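Local coordinates for fatty Acyl-Adenylate Ligase (Escherichia coli, PDB 3PBK), which belongs to the ANL superfamily of AMP-binding enzymes and holds 5'-O-[(S)-(dodecanoyloxy)(hydroxy)phosphoryl]adenosine in a buried pocket, at residues Tyr179-Thr183 / Tyr227-Val233; Asn203-Ile207 / Asn341-Phe347. One frame throughout, in Å; residues are numbered along the deposited sequence.

Overall arrangement
Both contacts line the pocket of 1ZZ, with centres about 13 Å apart, and each meets a different part of the ligand. Contact 1 lies at the phosphoryl group, between acyl chain and adenosine: D229 OD2 is 2.9 Å from 1ZZ O2, and T183 OG1 is 3.8 Å from 1ZZ O4. Contact 2 lies along the acyl chain, where L343 CD2 is 3.3 Å from 1ZZ C8 and I207 CG2 is 3.6 Å from 1ZZ C2. The two contacts also touch directly, through D229 OD2 to L343 CD2 at 3.6 Å and V233 CG1 to L204 CD1 at 3.6 Å. Their segments alternate along the chain and together supply part of the pocket wall.

Contact 1. Residues Tyr179-Thr183 / Tyr227-Val233; sequences YLQYT and YHDMGLV. With 1ZZ (5'-O-[(S)-(dodecanoyloxy)(hydroxy)phosphoryl]adenosine), chain C.
Residues 179-181 are extended, the end of strand 177-181, and the chain leaves it through Y182 into T183 (phi/psi -55/-17). Segment 227-233 enters a helix at D229, with H228 (-88/159) at the N-cap position; V233 N bonds D229 O at 3.1 Å, while L232 N to H228 O (3.3 Å) is weak, and 230-233 widen into a pi-type turn. The strand and helix axes run nearly antiparallel, at 158° and 11.2 Å at closest, and T183 CA lies 6.6 Å from H228 CA. No hydrogen bond crosses this gap; side chains fill it. Strand 177-181 pairs with 193-196, and T183 lies near the start of the loop between them, consistent with the phosphate-binding loop of AMP-binding enzymes. T183 OG1 comes within 3.8 Å of 1ZZ O4, beyond hydrogen-bonding distance, and D229 (chi1 t) places OD2 2.9 Å from 1ZZ O2. T183 CG2 sits 3.4 Å from Y227 O and 4.1 Å from H228 CD2, at the imidazole edge. Y179, chi1 p, carries its ring to the helix: CE2 to L232 CD2 is 4.3 Å, OH to V233 CG2 3.4 Å. Between these ends Q181, chi1 t, reaches D229 at the helix start and L232 almost one turn on.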
loop_
_atom_site.group_PDB
_atom_site.type_symbol
_atom_site.label_atom_id
_atom_site.label_comp_id
_atom_site.label_asym_id
_atom_site.label_seq_id
_atom_site.Cartn_x
_atom_site.Cartn_y
_atom_site.Cartn_z
ATOM N N TYR A 179 5.241 8.752 13.614
ATOM C CA TYR A 179 4.243 9.192 12.656
ATOM C C TYR A 179 2.968 8.354 12.780
ATOM O O TYR A 179 2.968 7.311 13.428
ATOM C CB TYR A 179 4.809 9.110 11.229
ATOM C CG TYR A 179 4.955 7.696 10.726
ATOM C CD1 TYR A 179 6.162 7.017 10.841
ATOM C CD2 TYR A 179 3.877 7.031 10.154
ATOM C CE1 TYR A 179 6.299 5.709 10.396
ATOM C CE2 TYR A 179 3.997 5.725 9.705
ATOM C CZ TYR A 179 5.213 5.065 9.830
ATOM O OH TYR A 179 5.331 3.762 9.380
ATOM N N LEU A 180 1.887 8.813 12.156
ATOM C CA LEU A 180 0.627 8.081 12.173
ATOM C C LEU A 180 0.208 7.739 10.759
ATOM O O LEU A 180 0.253 8.583 9.879
ATOM C CB LEU A 180 -0.472 8.906 12.839
ATOM C CG LEU A 180 -0.234 9.375 14.268
ATOM C CD1 LEU A 180 -1.474 10.074 14.801
ATOM C CD2 LEU A 180 0.125 8.186 15.128
ATOM N N GLN A 181 -0.218 6.502 10.548
ATOM C CA GLN A 181 -0.594 6.052 9.221
ATOM C C GLN A 181 -2.092 5.863 9.117
ATOM O O GLN A 181 -2.646 4.955 9.734
ATOM C CB GLN A 181 0.111 4.741 8.893
ATOM C CG GLN A 181 -0.268 4.169 7.542
ATOM C CD GLN A 181 0.109 5.082 6.393
ATOM O OE1 GLN A 181 1.252 5.090 5.931
ATOM N NE2 GLN A 181 -0.861 5.849 5.913
ATOM N N TYR A 182 -2.748 6.703 8.319
ATOM C CA TYR A 182 -4.213 6.718 8.294
ATOM C C TYR A 182 -4.905 5.925 7.185
ATOM O O TYR A 182 -6.134 5.863 7.144
ATOM C CB TYR A 182 -4.750 8.147 8.338
ATOM C CG TYR A 182 -4.987 8.625 9.741
ATOM C CD1 TYR A 182 -3.999 9.311 10.439
ATOM C CD2 TYR A 182 -6.193 8.385 10.378
ATOM C CE1 TYR A 182 -4.208 9.757 11.729
ATOM C CE2 TYR A 182 -6.416 8.824 11.668
ATOM C CZ TYR A 182 -5.416 9.511 12.343
ATOM O OH TYR A 182 -5.631 9.952 13.633
ATOM N N THR A 183 -4.141 5.306 6.298
ATOM C CA THR A 183 -4.777 4.526 5.247
ATOM C C THR A 183 -5.725 3.481 5.833
ATOM O O THR A 183 -6.590 2.956 5.133
ATOM C CB THR A 183 -3.748 3.832 4.310
ATOM O OG1 THR A 183 -3.037 2.795 5.016
ATOM C CG2 THR A 183 -2.779 4.862 3.707
ATOM N N TYR A 227 1.626 9.037 0.413
ATOM C CA TYR A 227 0.469 8.967 1.291
ATOM C C TYR A 227 -0.003 7.535 1.512
ATOM O O TYR A 227 -0.724 7.274 2.469
ATOM C CB TYR A 227 -0.676 9.886 0.835
ATOM C CG TYR A 227 -1.168 9.674 -0.580
ATOM C CD1 TYR A 227 -1.923 8.562 -0.912
ATOM C CD2 TYR A 227 -0.901 10.607 -1.582
ATOM C CE1 TYR A 227 -2.385 8.366 -2.216
ATOM C CE2 TYR A 227 -1.355 10.423 -2.884
ATOM C CZ TYR A 227 -2.100 9.300 -3.198
ATOM O OH TYR A 227 -2.560 9.086 -4.488
ATOM N N HIS A 228 0.406 6.608 0.645
ATOM C CA HIS A 228 0.174 5.178 0.908
ATOM C C HIS A 228 1.300 4.584 1.716
ATOM O O HIS A 228 2.409 5.100 1.755
ATOM C CB HIS A 228 -0.015 4.348 -0.363
ATOM C CG HIS A 228 -1.408 4.403 -0.913
ATOM N ND1 HIS A 228 -1.709 4.076 -2.221
ATOM C CD2 HIS A 228 -2.578 4.775 -0.340
ATOM C CE1 HIS A 228 -3.006 4.226 -2.421
ATOM N NE2 HIS A 228 -3.556 4.651 -1.298
ATOM N N ASP A 229 1.005 3.470 2.350
ATOM C CA ASP A 229 1.943 2.820 3.235
ATOM C C ASP A 229 3.260 2.363 2.577
ATOM O O ASP A 229 4.354 2.590 3.089
ATOM C CB ASP A 229 1.235 1.619 3.807
ATOM C CG ASP A 229 2.026 0.965 4.851
ATOM O OD1 ASP A 229 2.670 1.705 5.637
ATOM O OD2 ASP A 229 2.010 -0.280 4.873
HETATM N N MSE A 230 3.122 1.691 1.444
HETATM C CA MSE A 230 4.240 1.169 0.673
HETATM C C MSE A 230 5.189 2.254 0.182
HETATM O O MSE A 230 6.393 2.186 0.394
HETATM C CB MSE A 230 3.687 0.394 -0.520
HETATM C CG MSE A 230 4.697 -0.494 -1.202
HETATM SE SE MSE A 230 3.881 -2.019 -2.127
HETATM C CE MSE A 230 3.057 -1.117 -3.645
ATOM N N GLY A 231 4.637 3.252 -0.494
ATOM C CA GLY A 231 5.438 4.331 -1.034
ATOM C C GLY A 231 6.294 4.972 0.030
ATOM O O GLY A 231 7.490 5.174 -0.162
ATOM N N LEU A 232 5.675 5.269 1.167
ATOM C CA LEU A 232 6.340 5.966 2.260
ATOM C C LEU A 232 7.426 5.164 2.997
ATOM O O LEU A 232 8.577 5.581 3.040
ATOM C CB LEU A 232 5.304 6.463 3.263
ATOM C CG LEU A 232 5.901 7.027 4.549
ATOM C CD1 LEU A 232 6.252 8.465 4.314
ATOM C CD2 LEU A 232 4.933 6.898 5.708
ATOM N N VAL A 233 7.061 4.032 3.591
ATOM C CA VAL A 233 8.002 3.298 4.433
ATOM C C VAL A 233 9.007 2.537 3.593
ATOM O O VAL A 233 10.193 2.425 3.929
ATOM C CB VAL A 233 7.300 2.285 5.324
ATOM C CG1 VAL A 233 8.333 1.516 6.152
ATOM C CG2 VAL A 233 6.312 2.978 6.211
HETATM P P 1ZZ C . -1.525 -1.372 3.549
HETATM C C1 1ZZ C . 12.736 -1.111 -0.612
HETATM N N1 1ZZ C . -2.357 -7.132 1.211
HETATM O O1 1ZZ C . 0.288 -2.613 1.036
HETATM C C2 1ZZ C . 11.734 -1.816 0.262
HETATM N N2 1ZZ C . -0.290 -7.524 0.514
HETATM O O2 1ZZ C . 0.053 -1.617 3.133
HETATM C C3 1ZZ C . 10.298 -1.927 -0.243
HETATM N N3 1ZZ C . -3.338 -9.277 0.227
HETATM O O3 1ZZ C . -1.869 -1.270 5.098
HETATM C C4 1ZZ C . 9.384 -2.826 0.610
HETATM N N4 1ZZ C . -1.799 -10.605 -0.887
HETATM O O4 1ZZ C . -2.009 -0.218 2.981
HETATM C C5 1ZZ C . 8.072 -3.406 0.072
HETATM N N5 1ZZ C . 0.533 -9.909 -1.011
HETATM O O5 1ZZ C . -2.361 -2.619 3.006
HETATM C C6 1ZZ C . 7.084 -3.689 1.174
HETATM O O6 1ZZ C . -3.031 -5.191 2.168
HETATM C C7 1ZZ C . 6.143 -4.863 1.092
HETATM O O7 1ZZ C . -5.262 -7.657 3.362
HETATM C C8 1ZZ C . 4.805 -4.723 1.783
HETATM O O8 1ZZ C . -3.593 -6.582 5.418
HETATM C C9 1ZZ C . 3.510 -4.947 0.990
HETATM C C10 1ZZ C . 2.370 -3.965 1.091
HETATM C C11 1ZZ C . 1.947 -3.212 2.275
HETATM C C12 1ZZ C . 0.635 -2.588 2.171
HETATM C C13 1ZZ C . -2.702 -3.578 3.974
HETATM C C14 1ZZ C . -3.451 -4.829 3.498
HETATM C C15 1ZZ C . -3.310 -6.235 4.109
HETATM C C16 1ZZ C . -4.032 -7.031 3.105
HETATM C C17 1ZZ C . -3.529 -6.465 1.822
HETATM C C18 1ZZ C . -1.113 -6.656 1.198
HETATM C C19 1ZZ C . -1.093 -8.590 0.105
HETATM C C20 1ZZ C . -2.325 -8.376 0.499
HETATM C C21 1ZZ C . -3.022 -10.388 -0.484
HETATM C C22 1ZZ C . -0.791 -9.676 -0.590
#

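Contact 2. Residues Asn203-Ile207 / Asn341-Phe347; sequences NLRAI and NALAVSF. With 1ZZ (5'-O-[(S)-(dodecanoyloxy)(hydroxy)phosphoryl]adenosine), chain C.
One regular helical turn, 203-207, closed by I207 N to N203 O at 2.8 Å, packs against the irregular chain 341-347. There A342 has positive phi (71/-61), and L343 N makes a weak 2.8 Å bond to N341 O, a classic gamma turn; the chain bends again at V345, then S346 and F347 extend. N203 and A342 are opposite, CA to CA 6.6 Å. I207 is the apolar bump (chi1 m, chi2 t): it enters a hollow made by L343, A344 and F347, CD1 3.9 Å from L343 CD1, CG1 3.5 Å from A344 CB and 3.8 Å from F347 CZ. One turn earlier N203 (chi1 t), the more covered of the two, fills a second hollow, CB 3.8 Å from A342 CB, its amide reaching the backbone of L343 and A344. L343, I207 and F347 line the dodecanoyl chain: L343 CD2 is 3.3 Å from 1ZZ C8, I207 CG2 is 3.6 Å from 1ZZ C2, and the F347 ring edge faces C5. Around this wall, V345 and S346 face Y336 in a classic beta bulge against strand 332-337, V345 meets I415 of strand 411-416, and L204 and L343 rest on V233 of helix 229-241.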
loop_
_atom_site.group_PDB
_atom_site.type_symbol
_atom_site.label_atom_id
_atom_site.label_comp_id
_atom_site.label_asym_id
_atom_site.label_seq_id
_atom_site.Cartn_x
_atom_site.Cartn_y
_atom_site.Cartn_z
ATOM N N ASN A 203 11.158 -2.730 11.460
ATOM C CA ASN A 203 10.708 -3.137 10.147
ATOM C C ASN A 203 11.711 -2.758 9.071
ATOM O O ASN A 203 12.043 -3.574 8.222
ATOM C CB ASN A 203 9.323 -2.591 9.818
ATOM C CG ASN A 203 8.577 -3.469 8.826
ATOM O OD1 ASN A 203 8.362 -4.643 9.082
ATOM N ND2 ASN A 203 8.193 -2.907 7.690
ATOM N N LEU A 204 12.205 -1.529 9.109
ATOM C CA LEU A 204 13.264 -1.132 8.191
ATOM C C LEU A 204 14.434 -2.122 8.232
ATOM O O LEU A 204 14.957 -2.533 7.198
ATOM C CB LEU A 204 13.750 0.269 8.527
ATOM C CG LEU A 204 13.128 1.422 7.747
ATOM C CD1 LEU A 204 11.789 1.028 7.157
ATOM C CD2 LEU A 204 13.006 2.628 8.641
ATOM N N ARG A 205 14.837 -2.507 9.435
ATOM C CA ARG A 205 15.865 -3.516 9.612
ATOM C C ARG A 205 15.460 -4.840 8.937
ATOM O O ARG A 205 16.226 -5.415 8.169
ATOM C CB ARG A 205 16.145 -3.685 11.108
ATOM C CG ARG A 205 17.043 -4.835 11.467
ATOM C CD ARG A 205 18.453 -4.648 10.961
ATOM N NE ARG A 205 19.284 -5.809 11.279
ATOM C CZ ARG A 205 20.560 -5.931 10.921
ATOM N NH1 ARG A 205 21.148 -4.962 10.234
ATOM N NH2 ARG A 205 21.251 -7.020 11.247
ATOM N N ALA A 206 14.244 -5.308 9.199
ATOM C CA ALA A 206 13.757 -6.550 8.587
ATOM C C ALA A 206 13.801 -6.495 7.059
ATOM O O ALA A 206 14.341 -7.394 6.410
ATOM C CB ALA A 206 12.343 -6.874 9.067
ATOM N N ILE A 207 13.227 -5.433 6.497
ATOM C CA ILE A 207 13.147 -5.255 5.054
ATOM C C ILE A 207 14.513 -5.259 4.416
ATOM O O ILE A 207 14.794 -6.093 3.558
ATOM C CB ILE A 207 12.477 -3.939 4.686
ATOM C CG1 ILE A 207 10.987 -3.993 5.029
ATOM C CG2 ILE A 207 12.684 -3.652 3.209
ATOM C CD1 ILE A 207 10.355 -2.623 5.226
ATOM N N ASN A 341 1.782 -3.057 10.805
ATOM C CA ASN A 341 3.092 -3.615 11.110
ATOM C C ASN A 341 4.158 -2.716 10.487
ATOM O O ASN A 341 5.220 -3.189 10.091
ATOM C CB ASN A 341 3.204 -5.039 10.553
ATOM C CG ASN A 341 4.422 -5.803 11.090
ATOM O OD1 ASN A 341 5.320 -6.178 10.334
ATOM N ND2 ASN A 341 4.444 -6.045 12.398
ATOM N N ALA A 342 3.855 -1.418 10.408
ATOM C CA ALA A 342 4.679 -0.443 9.687
ATOM C C ALA A 342 4.590 -0.638 8.167
ATOM O O ALA A 342 4.143 0.241 7.448
ATOM C CB ALA A 342 6.132 -0.478 10.167
ATOM N N LEU A 343 5.002 -1.801 7.683
ATOM C CA LEU A 343 4.937 -2.084 6.263
ATOM C C LEU A 343 5.005 -3.585 5.963
ATOM O O LEU A 343 4.003 -4.192 5.582
ATOM C CB LEU A 343 6.077 -1.378 5.551
ATOM C CG LEU A 343 5.917 -1.037 4.071
ATOM C CD1 LEU A 343 7.249 -1.244 3.382
ATOM C CD2 LEU A 343 4.843 -1.867 3.414
ATOM N N ALA A 344 6.187 -4.174 6.141
ATOM C CA ALA A 344 6.464 -5.519 5.637
ATOM C C ALA A 344 6.226 -6.629 6.657
ATOM O O ALA A 344 6.460 -6.445 7.849
ATOM C CB ALA A 344 7.884 -5.590 5.105
ATOM N N VAL A 345 5.771 -7.784 6.178
ATOM C CA VAL A 345 5.533 -8.938 7.041
ATOM C C VAL A 345 6.247 -10.182 6.508
ATOM O O VAL A 345 6.716 -11.020 7.278
ATOM C CB VAL A 345 4.023 -9.222 7.220
ATOM C CG1 VAL A 345 3.795 -10.646 7.661
ATOM C CG2 VAL A 345 3.412 -8.265 8.216
ATOM N N SER A 346 6.338 -10.300 5.189
ATOM C CA SER A 346 7.046 -11.418 4.586
ATOM C C SER A 346 7.419 -11.143 3.146
ATOM O O SER A 346 6.797 -10.332 2.474
ATOM C CB SER A 346 6.217 -12.691 4.666
ATOM O OG SER A 346 5.000 -12.537 3.981
ATOM N N PHE A 347 8.450 -11.839 2.690
ATOM C CA PHE A 347 8.963 -11.696 1.342
ATOM C C PHE A 347 9.236 -13.086 0.803
ATOM O O PHE A 347 9.662 -13.963 1.545
ATOM C CB PHE A 347 10.272 -10.908 1.357
ATOM C CG PHE A 347 10.133 -9.487 1.845
ATOM C CD1 PHE A 347 10.176 -9.194 3.192
ATOM C CD2 PHE A 347 9.980 -8.441 0.950
ATOM C CE1 PHE A 347 10.063 -7.887 3.639
ATOM C CE2 PHE A 347 9.867 -7.128 1.392
ATOM C CZ PHE A 347 9.911 -6.852 2.740
HETATM P P 1ZZ C . -1.525 -1.372 3.549
HETATM C C1 1ZZ C . 12.736 -1.111 -0.612
HETATM N N1 1ZZ C . -2.357 -7.132 1.211
HETATM O O1 1ZZ C . 0.288 -2.613 1.036
HETATM C C2 1ZZ C . 11.734 -1.816 0.262
HETATM N N2 1ZZ C . -0.290 -7.524 0.514
HETATM O O2 1ZZ C . 0.053 -1.617 3.133
HETATM C C3 1ZZ C . 10.298 -1.927 -0.243
HETATM N N3 1ZZ C . -3.338 -9.277 0.227
HETATM O O3 1ZZ C . -1.869 -1.270 5.098
HETATM C C4 1ZZ C . 9.384 -2.826 0.610
HETATM N N4 1ZZ C . -1.799 -10.605 -0.887
HETATM O O4 1ZZ C . -2.009 -0.218 2.981
HETATM C C5 1ZZ C . 8.072 -3.406 0.072
HETATM N N5 1ZZ C . 0.533 -9.909 -1.011
HETATM O O5 1ZZ C . -2.361 -2.619 3.006
HETATM C C6 1ZZ C . 7.084 -3.689 1.174
HETATM O O6 1ZZ C . -3.031 -5.191 2.168
HETATM C C7 1ZZ C . 6.143 -4.863 1.092
HETATM O O7 1ZZ C . -5.262 -7.657 3.362
HETATM C C8 1ZZ C . 4.805 -4.723 1.783
HETATM O O8 1ZZ C . -3.593 -6.582 5.418
HETATM C C9 1ZZ C . 3.510 -4.947 0.990
HETATM C C10 1ZZ C . 2.370 -3.965 1.091
HETATM C C11 1ZZ C . 1.947 -3.212 2.275
HETATM C C12 1ZZ C . 0.635 -2.588 2.171
HETATM C C13 1ZZ C . -2.702 -3.578 3.974
HETATM C C14 1ZZ C . -3.451 -4.829 3.498
HETATM C C15 1ZZ C . -3.310 -6.235 4.109
HETATM C C16 1ZZ C . -4.032 -7.031 3.105
HETATM C C17 1ZZ C . -3.529 -6.465 1.822
HETATM C C18 1ZZ C . -1.113 -6.656 1.198
HETATM C C19 1ZZ C . -1.093 -8.590 0.105
HETATM C C20 1ZZ C . -2.325 -8.376 0.499
HETATM C C21 1ZZ C . -3.022 -10.388 -0.484
HETATM C C22 1ZZ C . -0.791 -9.676 -0.590
#